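Local coordinates for protein ubiquitin (Sulfolobus solfataricus, PDB 4WWM) that probably serves as an archaeal Urm1-type ubiquitin-like modifier, joined to target proteins through isopeptide bonds and linked to the proteasome pathway and possibly tRNA processing, at residues A[52-57]-A[75-80]; A[22-27]-A[67-72]; A[11-16]-A[37-42]. One frame throughout, in Å; residues are numbered along the deposited sequence.

Interaction 1: residues A[52-57]-A[75-80]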
ATOM      1  N   LEU A  52      -2.824   6.375   4.603  1.00 25.25           N
ATOM      2  CA  LEU A  52      -1.418   6.499   4.961  1.00 21.42           C
ATOM      3  C   LEU A  52      -0.711   5.188   4.678  1.00 20.54           C
ATOM      4  O   LEU A  52      -1.327   4.121   4.749  1.00 23.02           O
ATOM      5  CB  LEU A  52      -1.272   6.871   6.434  1.00 22.91           C
ATOM      6  CG  LEU A  52      -2.045   8.116   6.865  1.00 29.66           C
ATOM      7  CD1 LEU A  52      -1.898   8.315   8.355  1.00 37.18           C
ATOM      8  CD2 LEU A  52      -1.565   9.344   6.108  1.00 29.82           C
ATOM      9  N   ILE A  53       0.574   5.270   4.353  1.00 18.96           N
ATOM     10  CA  ILE A  53       1.373   4.077   4.117  1.00 18.01           C
ATOM     11  C   ILE A  53       2.611   4.094   5.000  1.00 18.96           C
ATOM     12  O   ILE A  53       3.375   5.061   5.004  1.00 22.86           O
ATOM     13  CB  ILE A  53       1.796   3.947   2.642  1.00 19.79           C
ATOM     14  CG1 ILE A  53       0.559   3.945   1.739  1.00 23.81           C
ATOM     15  CG2 ILE A  53       2.617   2.674   2.435  1.00 23.29           C
ATOM     16  CD1 ILE A  53       0.874   3.814   0.265  1.00 27.81           C
ATOM     17  N   LEU A  54       2.788   3.013   5.752  1.00 21.10           N
ATOM     18  CA  LEU A  54       3.993   2.809   6.537  1.00 19.30           C
ATOM     19  C   LEU A  54       4.850   1.747   5.868  1.00 24.82           C
ATOM     20  O   LEU A  54       4.341   0.721   5.418  1.00 22.29           O
ATOM     21  CB  LEU A  54       3.654   2.389   7.969  1.00 20.66           C
ATOM     22  CG  LEU A  54       2.807   3.364   8.787  1.00 21.03           C
ATOM     23  CD1 LEU A  54       2.574   2.812  10.186  1.00 23.03           C
ATOM     24  CD2 LEU A  54       3.456   4.738   8.852  1.00 25.60           C
ATOM     25  N   ILE A  55       6.147   2.015   5.787  1.00 18.69           N
ATOM     26  CA  ILE A  55       7.115   1.018   5.366  1.00 18.78           C
ATOM     27  C   ILE A  55       8.004   0.724   6.566  1.00 19.73           C
ATOM     28  O   ILE A  55       8.750   1.592   7.017  1.00 22.07           O
ATOM     29  CB  ILE A  55       7.957   1.496   4.172  1.00 19.36           C
ATOM     30  CG1 ILE A  55       7.044   1.825   2.987  1.00 20.83           C
ATOM     31  CG2 ILE A  55       8.974   0.431   3.781  1.00 20.12           C
ATOM     32  CD1 ILE A  55       7.744   2.484   1.810  1.00 23.95           C
ATOM     33  N   ASN A  56       7.900  -0.495   7.086  1.00 20.75           N
ATOM     34  CA  ASN A  56       8.601  -0.881   8.306  1.00 22.62           C
ATOM     35  C   ASN A  56       8.343   0.111   9.437  1.00 22.95           C
ATOM     36  O   ASN A  56       9.252   0.465  10.185  1.00 24.92           O
ATOM     37  CB  ASN A  56      10.102  -1.008   8.043  1.00 24.56           C
ATOM     38  CG  ASN A  56      10.422  -2.064   7.000  1.00 24.75           C
ATOM     39  OD1 ASN A  56       9.745  -3.087   6.909  1.00 24.38           O
ATOM     40  ND2 ASN A  56      11.454  -1.818   6.202  1.00 25.63           N
ATOM     41  N   GLY A  57       7.099   0.569   9.537  1.00 25.34           N
ATOM     42  CA  GLY A  57       6.669   1.398  10.649  1.00 26.69           C
ATOM     43  C   GLY A  57       6.862   2.891  10.452  1.00 23.77           C
ATOM     44  O   GLY A  57       6.477   3.680  11.318  1.00 24.19           O
ATOM     45  N   GLU A  75       2.323  -1.230   5.439  1.00 15.33           N
ATOM     46  CA  GLU A  75       1.003  -1.134   6.058  1.00 14.68           C
ATOM     47  C   GLU A  75       0.197  -0.033   5.391  1.00 16.79           C
ATOM     48  O   GLU A  75       0.654   1.105   5.305  1.00 16.59           O
ATOM     49  CB  GLU A  75       1.115  -0.856   7.559  1.00 22.16           C
ATOM     50  CG  GLU A  75       1.813  -1.944   8.351  1.00 34.29           C
ATOM     51  CD  GLU A  75       1.966  -1.578   9.811  1.00 44.16           C
ATOM     52  OE1 GLU A  75       0.938  -1.312  10.466  1.00 31.21           O
ATOM     53  OE2 GLU A  75       3.114  -1.546  10.301  1.00 54.78           O
ATOM     54  N   ILE A  76      -0.997  -0.377   4.917  1.00 14.46           N
ATOM     55  CA  ILE A  76      -1.892   0.601   4.314  1.00 12.78           C
ATOM     56  C   ILE A  76      -3.028   0.874   5.294  1.00 17.28           C
ATOM     57  O   ILE A  76      -3.822  -0.014   5.612  1.00 18.88           O
ATOM     58  CB  ILE A  76      -2.437   0.122   2.957  1.00 11.91           C
ATOM     59  CG1 ILE A  76      -1.276  -0.314   2.057  1.00 10.17           C
ATOM     60  CG2 ILE A  76      -3.230   1.238   2.285  1.00 16.47           C
ATOM     61  CD1 ILE A  76      -1.706  -0.925   0.748  1.00 13.25           C
ATOM     62  N   ILE A  77      -3.082   2.113   5.774  1.00 16.82           N
ATOM     63  CA  ILE A  77      -3.940   2.490   6.890  1.00 20.40           C
ATOM     64  C   ILE A  77      -4.899   3.616   6.513  1.00 21.06           C
ATOM     65  O   ILE A  77      -4.460   4.708   6.147  1.00 26.21           O
ATOM     66  CB  ILE A  77      -3.100   2.952   8.099  1.00 19.30           C
ATOM     67  CG1 ILE A  77      -2.064   1.884   8.463  1.00 18.55           C
ATOM     68  CG2 ILE A  77      -4.003   3.261   9.291  1.00 22.23           C
ATOM     69  CD1 ILE A  77      -1.057   2.327   9.503  1.00 19.59           C
ATOM     70  N   PRO A  78      -6.216   3.364   6.610  1.00 26.19           N
ATOM     71  CA  PRO A  78      -7.159   4.463   6.385  1.00 34.06           C
ATOM     72  C   PRO A  78      -7.360   5.317   7.640  1.00 32.29           C
ATOM     73  O   PRO A  78      -7.343   4.780   8.747  1.00 33.82           O
ATOM     74  CB  PRO A  78      -8.446   3.739   5.998  1.00 36.51           C
ATOM     75  CG  PRO A  78      -8.374   2.454   6.735  1.00 34.32           C
ATOM     76  CD  PRO A  78      -6.914   2.079   6.804  1.00 27.15           C
ATOM     77  N   ILE A  79      -7.527   6.626   7.462  1.00 37.54           N
ATOM     78  CA  ILE A  79      -7.799   7.532   8.577  1.00 52.53           C
ATOM     79  C   ILE A  79      -8.972   8.454   8.261  1.00 62.00           C
ATOM     80  O   ILE A  79      -9.324   8.642   7.098  1.00 53.74           O
ATOM     81  CB  ILE A  79      -6.572   8.396   8.922  1.00 45.46           C
ATOM     82  CG1 ILE A  79      -6.101   9.169   7.687  1.00 40.90           C
ATOM     83  CG2 ILE A  79      -5.451   7.526   9.455  1.00 39.04           C
ATOM     84  CD1 ILE A  79      -5.181  10.313   8.005  1.00 55.92           C
ATOM     85  N   ASN A  80      -9.564   9.032   9.302  1.00 67.87           N
ATOM     86  CA  ASN A  80     -10.663   9.977   9.131  1.00 73.65           C
ATOM     87  C   ASN A  80     -10.155  11.374   8.791  1.00 73.84           C
ATOM     88  O   ASN A  80     -10.170  12.274   9.631  1.00 86.57           O
ATOM     89  CB  ASN A  80     -11.522  10.024  10.395  1.00 83.82           C
ATOM     90  CG  ASN A  80     -12.193   8.699  10.688  1.00 95.47           C
ATOM     91  OD1 ASN A  80     -11.937   8.075  11.718  1.00109.79           O
ATOM     92  ND2 ASN A  80     -13.053   8.258   9.779  1.00 97.36           N
TER
HETATM   93  O   HOH W   1       5.058  -0.998   8.195  1.00 20.23           O
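The carbonyl O of Glu-75 is gripped twice from strand 51-55: Leu-54 N donates to it at 2.9 Å, and Ile-53 CA brings a C-H to within 3.3 Å of it. Glu-75 N donates in return to Leu-54 O, closing the hydrogen-bonded pair Leu-54 with Glu-75. The same ring recurs at Leu-52 with Ile-77, where Leu-52 N reaches Ile-77 O at 2.8 Å. Between these lies the non-hydrogen-bonded pair Ile-53 with Ile-76, whose side chains turn to the other face, onto Leu-30 of helix 26-33. On the face of Leu-52, Leu-54, Glu-75 and Ile-77, Leu-54 CD1 lies 3.7 Å from Ile-77 CD1. The side chains of Leu-52 and Ile-79 cross at about a right angle, with Leu-52 CD1 3.8 Å from Ile-79 CG2 and 3.9 Å from Ile-79 CD1. An alanine at Leu-52 would probably leave both CG2 and CD1 of Ile-79 without these partners, setting the residue just beyond the strand freer to move. Antiparallel pairing of the last strand, 73-78, with strand 51-55, one face backed by a helix, is characteristic of the ubiquitin-like beta-grasp fold.

Interaction 2: residues A[22-27]-A[67-72]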
ATOM      1  N   ASN A  22       5.803  -9.200  -5.293  1.00 26.02           N
ATOM      2  CA  ASN A  22       7.213  -9.254  -5.670  1.00 31.11           C
ATOM      3  C   ASN A  22       7.798  -7.882  -6.025  1.00 30.67           C
ATOM      4  O   ASN A  22       9.010  -7.736  -6.172  1.00 32.68           O
ATOM      5  CB  ASN A  22       7.411 -10.221  -6.841  1.00 35.08           C
ATOM      6  CG  ASN A  22       6.682  -9.783  -8.101  1.00 44.79           C
ATOM      7  OD1 ASN A  22       6.102  -8.697  -8.161  1.00 37.66           O
ATOM      8  ND2 ASN A  22       6.715 -10.633  -9.122  1.00 49.59           N
ATOM      9  N   ASP A  23       6.934  -6.881  -6.147  1.00 25.89           N
ATOM     10  CA  ASP A  23       7.344  -5.556  -6.604  1.00 25.52           C
ATOM     11  C   ASP A  23       8.282  -4.856  -5.620  1.00 21.55           C
ATOM     12  O   ASP A  23       8.070  -4.903  -4.409  1.00 20.13           O
ATOM     13  CB  ASP A  23       6.105  -4.690  -6.845  1.00 30.46           C
ATOM     14  CG  ASP A  23       5.237  -5.215  -7.972  1.00 37.87           C
ATOM     15  OD1 ASP A  23       5.483  -4.840  -9.138  1.00 52.29           O
ATOM     16  OD2 ASP A  23       4.308  -6.001  -7.690  1.00 39.70           O
ATOM     17  N   ARG A  24       9.317  -4.207  -6.150  1.00 22.46           N
ATOM     18  CA  ARG A  24      10.261  -3.450  -5.328  1.00 21.95           C
ATOM     19  C   ARG A  24      10.041  -1.941  -5.468  1.00 20.83           C
ATOM     20  O   ARG A  24      10.764  -1.141  -4.874  1.00 20.70           O
ATOM     21  CB  ARG A  24      11.699  -3.814  -5.702  1.00 24.50           C
ATOM     22  CG  ARG A  24      12.014  -5.294  -5.538  1.00 27.13           C
ATOM     23  CD  ARG A  24      13.477  -5.580  -5.815  1.00 33.75           C
ATOM     24  NE  ARG A  24      14.348  -5.006  -4.795  1.00 38.80           N
ATOM     25  CZ  ARG A  24      15.676  -5.000  -4.860  1.00 42.65           C
ATOM     26  NH1 ARG A  24      16.298  -5.535  -5.904  1.00 45.33           N
ATOM     27  NH2 ARG A  24      16.385  -4.452  -3.883  1.00 42.31           N
ATOM     28  N   GLU A  25       9.042  -1.567  -6.261  1.00 20.43           N
ATOM     29  CA  GLU A  25       8.658  -0.170  -6.446  1.00 19.60           C
ATOM     30  C   GLU A  25       7.287   0.059  -5.818  1.00 19.53           C
ATOM     31  O   GLU A  25       6.312  -0.590  -6.203  1.00 18.23           O
ATOM     32  CB  GLU A  25       8.638   0.191  -7.933  1.00 21.11           C
ATOM     33  CG  GLU A  25       8.174   1.609  -8.237  1.00 20.62           C
ATOM     34  CD  GLU A  25       8.042   1.872  -9.725  1.00 22.36           C
ATOM     35  OE1 GLU A  25       7.377   2.862 -10.095  1.00 25.56           O
ATOM     36  OE2 GLU A  25       8.609   1.095 -10.524  1.00 24.34           O
ATOM     37  N   LEU A  26       7.214   0.982  -4.863  1.00 20.20           N
ATOM     38  CA  LEU A  26       6.003   1.167  -4.067  1.00 19.37           C
ATOM     39  C   LEU A  26       4.769   1.396  -4.930  1.00 18.52           C
ATOM     40  O   LEU A  26       3.730   0.789  -4.694  1.00 21.56           O
ATOM     41  CB  LEU A  26       6.164   2.338  -3.095  1.00 16.04           C
ATOM     42  CG  LEU A  26       4.913   2.663  -2.267  1.00 13.94           C
ATOM     43  CD1 LEU A  26       4.475   1.459  -1.443  1.00 13.37           C
ATOM     44  CD2 LEU A  26       5.151   3.868  -1.369  1.00 16.15           C
ATOM     45  N   LEU A  27       4.882   2.269  -5.925  1.00 17.24           N
ATOM     46  CA  LEU A  27       3.752   2.557  -6.798  1.00 16.15           C
ATOM     47  C   LEU A  27       3.232   1.276  -7.444  1.00 15.87           C
ATOM     48  O   LEU A  27       2.026   1.061  -7.526  1.00 18.28           O
ATOM     49  CB  LEU A  27       4.139   3.567  -7.879  1.00 17.69           C
ATOM     50  CG  LEU A  27       3.041   3.859  -8.906  1.00 22.08           C
ATOM     51  CD1 LEU A  27       1.812   4.446  -8.228  1.00 20.16           C
ATOM     52  CD2 LEU A  27       3.546   4.797  -9.991  1.00 25.41           C
ATOM     53  N   LEU A  67      14.392   1.627  -3.634  1.00 21.40           N
ATOM     54  CA  LEU A  67      14.118   0.207  -3.804  1.00 22.09           C
ATOM     55  C   LEU A  67      13.574  -0.401  -2.525  1.00 21.34           C
ATOM     56  O   LEU A  67      14.148  -0.227  -1.454  1.00 20.79           O
ATOM     57  CB  LEU A  67      15.384  -0.544  -4.216  1.00 24.14           C
ATOM     58  CG  LEU A  67      15.715  -0.640  -5.704  1.00 27.53           C
ATOM     59  CD1 LEU A  67      17.071  -1.299  -5.879  1.00 36.89           C
ATOM     60  CD2 LEU A  67      14.647  -1.418  -6.455  1.00 27.07           C
ATOM     61  N   LEU A  68      12.460  -1.111  -2.641  1.00 23.28           N
ATOM     62  CA  LEU A  68      11.948  -1.887  -1.527  1.00 20.37           C
ATOM     63  C   LEU A  68      12.731  -3.192  -1.434  1.00 22.20           C
ATOM     64  O   LEU A  68      13.122  -3.764  -2.452  1.00 22.10           O
ATOM     65  CB  LEU A  68      10.454  -2.168  -1.693  1.00 17.18           C
ATOM     66  CG  LEU A  68       9.532  -0.950  -1.752  1.00 15.71           C
ATOM     67  CD1 LEU A  68       8.157  -1.361  -2.237  1.00 17.03           C
ATOM     68  CD2 LEU A  68       9.440  -0.292  -0.389  1.00 18.65           C
ATOM     69  N   ASN A  69      12.972  -3.648  -0.212  1.00 26.87           N
ATOM     70  CA  ASN A  69      13.604  -4.940   0.004  1.00 29.33           C
ATOM     71  C   ASN A  69      12.531  -5.997   0.229  1.00 27.87           C
ATOM     72  O   ASN A  69      11.458  -5.696   0.749  1.00 25.22           O
ATOM     73  CB  ASN A  69      14.572  -4.870   1.181  1.00 29.93           C
ATOM     74  CG  ASN A  69      15.697  -3.878   0.944  1.00 37.02           C
ATOM     75  OD1 ASN A  69      16.106  -3.647  -0.197  1.00 37.55           O
ATOM     76  ND2 ASN A  69      16.198  -3.283   2.019  1.00 38.80           N
ATOM     77  N   ASP A  70      12.825  -7.225  -0.180  1.00 32.56           N
ATOM     78  CA  ASP A  70      11.848  -8.312  -0.165  1.00 35.82           C
ATOM     79  C   ASP A  70      11.179  -8.513   1.194  1.00 36.23           C
ATOM     80  O   ASP A  70      10.039  -8.976   1.261  1.00 37.19           O
ATOM     81  CB  ASP A  70      12.517  -9.620  -0.595  1.00 45.75           C
ATOM     82  CG  ASP A  70      12.697  -9.721  -2.100  1.00 46.50           C
ATOM     83  OD1 ASP A  70      12.486  -8.707  -2.802  1.00 42.23           O
ATOM     84  OD2 ASP A  70      13.055 -10.817  -2.580  1.00 54.83           O
ATOM     85  N   ASN A  71      11.884  -8.167   2.267  1.00 23.88           N
ATOM     86  CA  ASN A  71      11.375  -8.385   3.617  1.00 24.23           C
ATOM     87  C   ASN A  71      10.723  -7.142   4.232  1.00 24.23           C
ATOM     88  O   ASN A  71      10.416  -7.125   5.422  1.00 25.74           O
ATOM     89  CB  ASN A  71      12.504  -8.876   4.526  1.00 27.03           C
ATOM     90  CG  ASN A  71      13.039 -10.238   4.110  1.00 32.86           C
ATOM     91  OD1 ASN A  71      12.397 -10.967   3.350  1.00 34.90           O
ATOM     92  ND2 ASN A  71      14.216 -10.588   4.613  1.00 33.92           N
ATOM     93  N   ASP A  72      10.508  -6.105   3.428  1.00 21.27           N
ATOM     94  CA  ASP A  72       9.843  -4.900   3.919  1.00 18.89           C
ATOM     95  C   ASP A  72       8.370  -5.165   4.212  1.00 21.11           C
ATOM     96  O   ASP A  72       7.723  -5.955   3.526  1.00 20.58           O
ATOM     97  CB  ASP A  72       9.963  -3.754   2.911  1.00 18.06           C
ATOM     98  CG  ASP A  72      11.341  -3.114   2.902  1.00 20.30           C
ATOM     99  OD1 ASP A  72      12.093  -3.273   3.888  1.00 21.02           O
ATOM    100  OD2 ASP A  72      11.666  -2.436   1.904  1.00 21.26           O
TER
HETATM  101  O   HOH W   2      10.955  -9.152  -5.327  1.00 38.82           O
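The lead-in to helix 26-33 meets the loop before the last strand of the beta-grasp fold through Arg-24 and Leu-68, whose CA atoms are 4.4 Å apart. Two bonds join this pair in opposite directions. Leu-68 N donates to Arg-24 O at 2.8 Å, in the carbonyl plane and on a lone pair. Arg-24 NE in turn donates to Leu-68 O at 2.9 Å; the N-H is straight (179°), and the oxygen sits in the plane of the guanidinium, at its edge. The arginine chain bends at chi3 (68°), which sets NE beside the carbonyl of Leu-68. Leu-67 then lies over one face of the guanidinium, with CD2 3.9 Å above the plane and displaced toward the rim. Asp-70 OD1, 4.6 Å from Arg-24 NE and well out of the guanidinium plane, may add a weak attraction by charge; no N-H points at it.

The side chain of Leu-68 packs against the backbone of 24-26. Its CB and CG each lie 3.4 Å from Arg-24 O, while CD1 reaches Leu-26 N at 3.6 Å, at the start of the helix, where Val-29 is a further neighbour. Beyond Leu-68 the loop folds into a type I turn from Asn-69 to Asp-72. Asp-72 OD2 accepts Asn-69 N at 2.8 Å, from above the carboxylate plane, and so ties the side chain back across the turn. The whole is a loop-to-loop junction at one end of the beta-grasp, joining the start of the helix to the turn that opens strand 73-78.

Interaction 3: residues A[11-16]-A[37-42]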
ATOM      1  N   ILE A  11      -9.573  -3.839   4.956  1.00 15.82           N
ATOM      2  CA  ILE A  11      -9.554  -5.291   5.060  1.00 14.82           C
ATOM      3  C   ILE A  11     -10.815  -5.893   4.440  1.00 14.09           C
ATOM      4  O   ILE A  11     -10.732  -6.787   3.600  1.00 16.87           O
ATOM      5  CB  ILE A  11      -9.423  -5.739   6.529  1.00 18.07           C
ATOM      6  CG1 ILE A  11      -8.076  -5.280   7.092  1.00 16.61           C
ATOM      7  CG2 ILE A  11      -9.557  -7.259   6.655  1.00 19.20           C
ATOM      8  CD1 ILE A  11      -7.973  -5.382   8.602  1.00 23.12           C
ATOM      9  N   SER A  12     -11.980  -5.397   4.843  1.00 15.06           N
ATOM     10  CA  SER A  12     -13.233  -5.918   4.310  1.00 17.94           C
ATOM     11  C   SER A  12     -13.450  -5.459   2.871  1.00 15.32           C
ATOM     12  O   SER A  12     -14.019  -6.186   2.067  1.00 16.16           O
ATOM     13  CB  SER A  12     -14.415  -5.491   5.183  1.00 22.24           C
ATOM     14  OG  SER A  12     -14.659  -4.104   5.067  1.00 24.97           O
ATOM     15  N   GLN A  13     -12.983  -4.257   2.545  1.00 12.76           N
ATOM     16  CA  GLN A  13     -13.172  -3.703   1.208  1.00 13.39           C
ATOM     17  C   GLN A  13     -12.365  -4.456   0.149  1.00 13.03           C
ATOM     18  O   GLN A  13     -12.824  -4.629  -0.980  1.00 13.88           O
ATOM     19  CB  GLN A  13     -12.803  -2.217   1.199  1.00 13.99           C
ATOM     20  CG  GLN A  13     -13.802  -1.352   1.956  1.00 15.16           C
ATOM     21  CD  GLN A  13     -13.409   0.110   1.989  1.00 16.23           C
ATOM     22  OE1 GLN A  13     -12.325   0.485   1.540  1.00 18.31           O
ATOM     23  NE2 GLN A  13     -14.292   0.946   2.522  1.00 18.73           N
ATOM     24  N   PHE A  14     -11.164  -4.898   0.516  1.00 13.03           N
ATOM     25  CA  PHE A  14     -10.326  -5.692  -0.383  1.00 12.33           C
ATOM     26  C   PHE A  14     -10.593  -7.191  -0.244  1.00 12.38           C
ATOM     27  O   PHE A  14     -10.292  -7.961  -1.152  1.00 13.48           O
ATOM     28  CB  PHE A  14      -8.845  -5.419  -0.117  1.00 13.67           C
ATOM     29  CG  PHE A  14      -8.318  -4.202  -0.816  1.00 12.50           C
ATOM     30  CD1 PHE A  14      -7.840  -4.288  -2.112  1.00 18.21           C
ATOM     31  CD2 PHE A  14      -8.296  -2.975  -0.179  1.00 12.66           C
ATOM     32  CE1 PHE A  14      -7.351  -3.170  -2.758  1.00 17.83           C
ATOM     33  CE2 PHE A  14      -7.809  -1.855  -0.819  1.00 15.97           C
ATOM     34  CZ  PHE A  14      -7.336  -1.952  -2.112  1.00 14.21           C
ATOM     35  N   ASN A  15     -11.138  -7.585   0.905  1.00 18.22           N
ATOM     36  CA  ASN A  15     -11.457  -8.982   1.217  1.00 19.72           C
ATOM     37  C   ASN A  15     -10.220  -9.835   1.510  1.00 19.02           C
ATOM     38  O   ASN A  15     -10.234 -11.051   1.314  1.00 20.28           O
ATOM     39  CB  ASN A  15     -12.258  -9.623   0.081  1.00 20.92           C
ATOM     40  CG  ASN A  15     -13.076 -10.822   0.540  1.00 23.79           C
ATOM     41  OD1 ASN A  15     -13.569 -10.861   1.668  1.00 25.36           O
ATOM     42  ND2 ASN A  15     -13.216 -11.808  -0.336  1.00 25.10           N
ATOM     43  N   PHE A  16      -9.154  -9.193   1.979  1.00 17.49           N
ATOM     44  CA  PHE A  16      -8.014  -9.905   2.548  1.00 17.27           C
ATOM     45  C   PHE A  16      -7.307  -8.978   3.528  1.00 18.52           C
ATOM     46  O   PHE A  16      -7.598  -7.783   3.568  1.00 16.91           O
ATOM     47  CB  PHE A  16      -7.055 -10.402   1.456  1.00 15.94           C
ATOM     48  CG  PHE A  16      -6.345  -9.307   0.707  1.00 14.03           C
ATOM     49  CD1 PHE A  16      -5.168  -8.764   1.192  1.00 13.08           C
ATOM     50  CD2 PHE A  16      -6.841  -8.839  -0.497  1.00 13.81           C
ATOM     51  CE1 PHE A  16      -4.510  -7.767   0.502  1.00 14.74           C
ATOM     52  CE2 PHE A  16      -6.184  -7.840  -1.193  1.00 12.84           C
ATOM     53  CZ  PHE A  16      -5.019  -7.304  -0.691  1.00 12.03           C
ATOM     54  N   LYS A  37      -9.811  -2.471  -8.727  1.00 25.75           N
ATOM     55  CA  LYS A  37     -10.709  -1.991  -7.684  1.00 22.85           C
ATOM     56  C   LYS A  37     -10.727  -0.467  -7.586  1.00 20.15           C
ATOM     57  O   LYS A  37     -11.790   0.133  -7.427  1.00 18.89           O
ATOM     58  CB  LYS A  37     -10.309  -2.600  -6.339  1.00 21.55           C
ATOM     59  CG  LYS A  37     -10.422  -4.122  -6.293  1.00 24.39           C
ATOM     60  CD  LYS A  37      -9.819  -4.673  -5.011  1.00 23.55           C
ATOM     61  CE  LYS A  37     -10.184  -6.131  -4.783  1.00 27.58           C
ATOM     62  NZ  LYS A  37      -9.619  -7.019  -5.827  1.00 30.06           N
ATOM     63  N   HIS A  38      -9.553   0.148  -7.685  1.00 20.39           N
ATOM     64  CA  HIS A  38      -9.415   1.599  -7.552  1.00 18.42           C
ATOM     65  C   HIS A  38      -9.966   2.079  -6.215  1.00 16.12           C
ATOM     66  O   HIS A  38     -10.715   3.056  -6.152  1.00 14.26           O
ATOM     67  CB  HIS A  38     -10.119   2.321  -8.704  1.00 22.63           C
ATOM     68  CG  HIS A  38      -9.553   1.999 -10.049  1.00 36.68           C
ATOM     69  ND1 HIS A  38      -8.519   2.717 -10.612  1.00 48.82           N
ATOM     70  CD2 HIS A  38      -9.871   1.034 -10.946  1.00 51.50           C
ATOM     71  CE1 HIS A  38      -8.229   2.211 -11.796  1.00 59.10           C
ATOM     72  NE2 HIS A  38      -9.035   1.189 -12.022  1.00 58.93           N
ATOM     73  N   LEU A  39      -9.583   1.386  -5.147  1.00 21.12           N
ATOM     74  CA  LEU A  39     -10.027   1.728  -3.804  1.00 20.09           C
ATOM     75  C   LEU A  39      -9.080   2.716  -3.121  1.00 19.37           C
ATOM     76  O   LEU A  39      -9.531   3.595  -2.388  1.00 19.97           O
ATOM     77  CB  LEU A  39     -10.164   0.459  -2.956  1.00 18.38           C
ATOM     78  CG  LEU A  39     -11.350  -0.448  -3.306  1.00 19.81           C
ATOM     79  CD1 LEU A  39     -11.210  -1.798  -2.620  1.00 18.95           C
ATOM     80  CD2 LEU A  39     -12.666   0.208  -2.919  1.00 21.60           C
ATOM     81  N   ILE A  40      -7.778   2.579  -3.363  1.00 18.71           N
ATOM     82  CA  ILE A  40      -6.786   3.416  -2.687  1.00 18.63           C
ATOM     83  C   ILE A  40      -6.048   4.356  -3.641  1.00 20.62           C
ATOM     84  O   ILE A  40      -5.386   5.290  -3.195  1.00 23.67           O
ATOM     85  CB  ILE A  40      -5.757   2.552  -1.926  1.00 16.86           C
ATOM     86  CG1 ILE A  40      -5.014   1.619  -2.884  1.00 16.95           C
ATOM     87  CG2 ILE A  40      -6.464   1.751  -0.839  1.00 18.66           C
ATOM     88  CD1 ILE A  40      -3.908   0.822  -2.222  1.00 17.98           C
ATOM     89  N   LEU A  41      -6.169   4.115  -4.944  1.00 21.66           N
ATOM     90  CA  LEU A  41      -5.571   4.996  -5.947  1.00 23.85           C
ATOM     91  C   LEU A  41      -6.632   5.679  -6.805  1.00 25.68           C
ATOM     92  O   LEU A  41      -7.596   5.049  -7.244  1.00 25.69           O
ATOM     93  CB  LEU A  41      -4.616   4.217  -6.857  1.00 24.27           C
ATOM     94  CG  LEU A  41      -3.414   3.520  -6.218  1.00 23.30           C
ATOM     95  CD1 LEU A  41      -2.564   2.893  -7.308  1.00 24.76           C
ATOM     96  CD2 LEU A  41      -2.588   4.478  -5.372  1.00 24.00           C
ATOM     97  N   ASN A  42      -6.441   6.975  -7.043  1.00 27.69           N
ATOM     98  CA  ASN A  42      -7.230   7.695  -8.036  1.00 29.96           C
ATOM     99  C   ASN A  42      -6.883   7.164  -9.421  1.00 33.09           C
ATOM    100  O   ASN A  42      -5.982   6.337  -9.563  1.00 32.89           O
ATOM    101  CB  ASN A  42      -6.968   9.203  -7.963  1.00 36.30           C
ATOM    102  CG  ASN A  42      -7.539   9.843  -6.710  1.00 44.25           C
ATOM    103  OD1 ASN A  42      -8.754   9.861  -6.507  1.00 42.08           O
ATOM    104  ND2 ASN A  42      -6.665  10.401  -5.878  1.00 58.64           N
TER
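The ring of Phe-14, near the end of helix 10-14, is met by three residues of the loop 37-42. Leu-39 CD1 sits over the middle of one face, 3.8 Å from the ring centroid and 8° off the normal, a well-centred CH-pi contact. The two side chains reach toward each other tip to tip, and Leu-39 CB adds a contact of 3.8 Å to Phe-14 CZ. The side chain of Ile-40 crosses that of Phe-14 at about a right angle and puts CG2 at the ring edge, in its plane, 3.8 Å from Phe-14 CE2. It is the branch anti to the carbonyl carbon that touches the ring, CG1 having taken the position between backbone N and carbonyl carbon (chi1 60°). Lys-37 arrives obliquely by its aliphatic part, with CD 3.5 Å from Phe-14 CD1. The methyl that covers the ring also reaches the backbone of the preceding residue, Leu-39 CD1 being 3.6 Å from Gln-13 O.

A second shell fixes the loop that presents these groups. The carboxylate of Asp-34 gathers three consecutive amides: Leu-39 N and Ile-40 N bond to OD1, and Leu-41 N to OD2. Lys-48 NZ bonds to His-38 O, and Lys-48 pairs with Ile-40 by its own main chain. On the helix side, Phe-14 also packs on Leu-6 of strand 3-6 and on Ile-33 of helix 26-33.

No hydrogen bond crosses between 11-16 and 37-42. Attachment here therefore rests on van der Waals and hydrophobic packing of aliphatic carbons around one aromatic ring, while hydrogen bonds to Asp-34 and Lys-48 shape the loop.

Overall arrangement
Interactions 1 and 2, with centres 15 Å apart, meet directly. Asn-56 ND2, just after strand 51-55, probably donates to Asp-72 OD1 at 2.8 Å, and Ile-55 CD1 packs on Leu-68 CD2 at 3.9 Å. Interaction 3 touches interaction 1 where Ile-40 CD1 lies 4.1 Å from Ile-76 CD1, their centres being 14 Å apart. Interactions 2 and 3 lie on opposite sides of the chain's centre, centres 19 Å apart and nearest atoms about 5 Å apart, without touching. The strand pair 52-57 with 75-80 is thus the shared neighbour of two loop contacts, one before the final strand and one following helix 26-33.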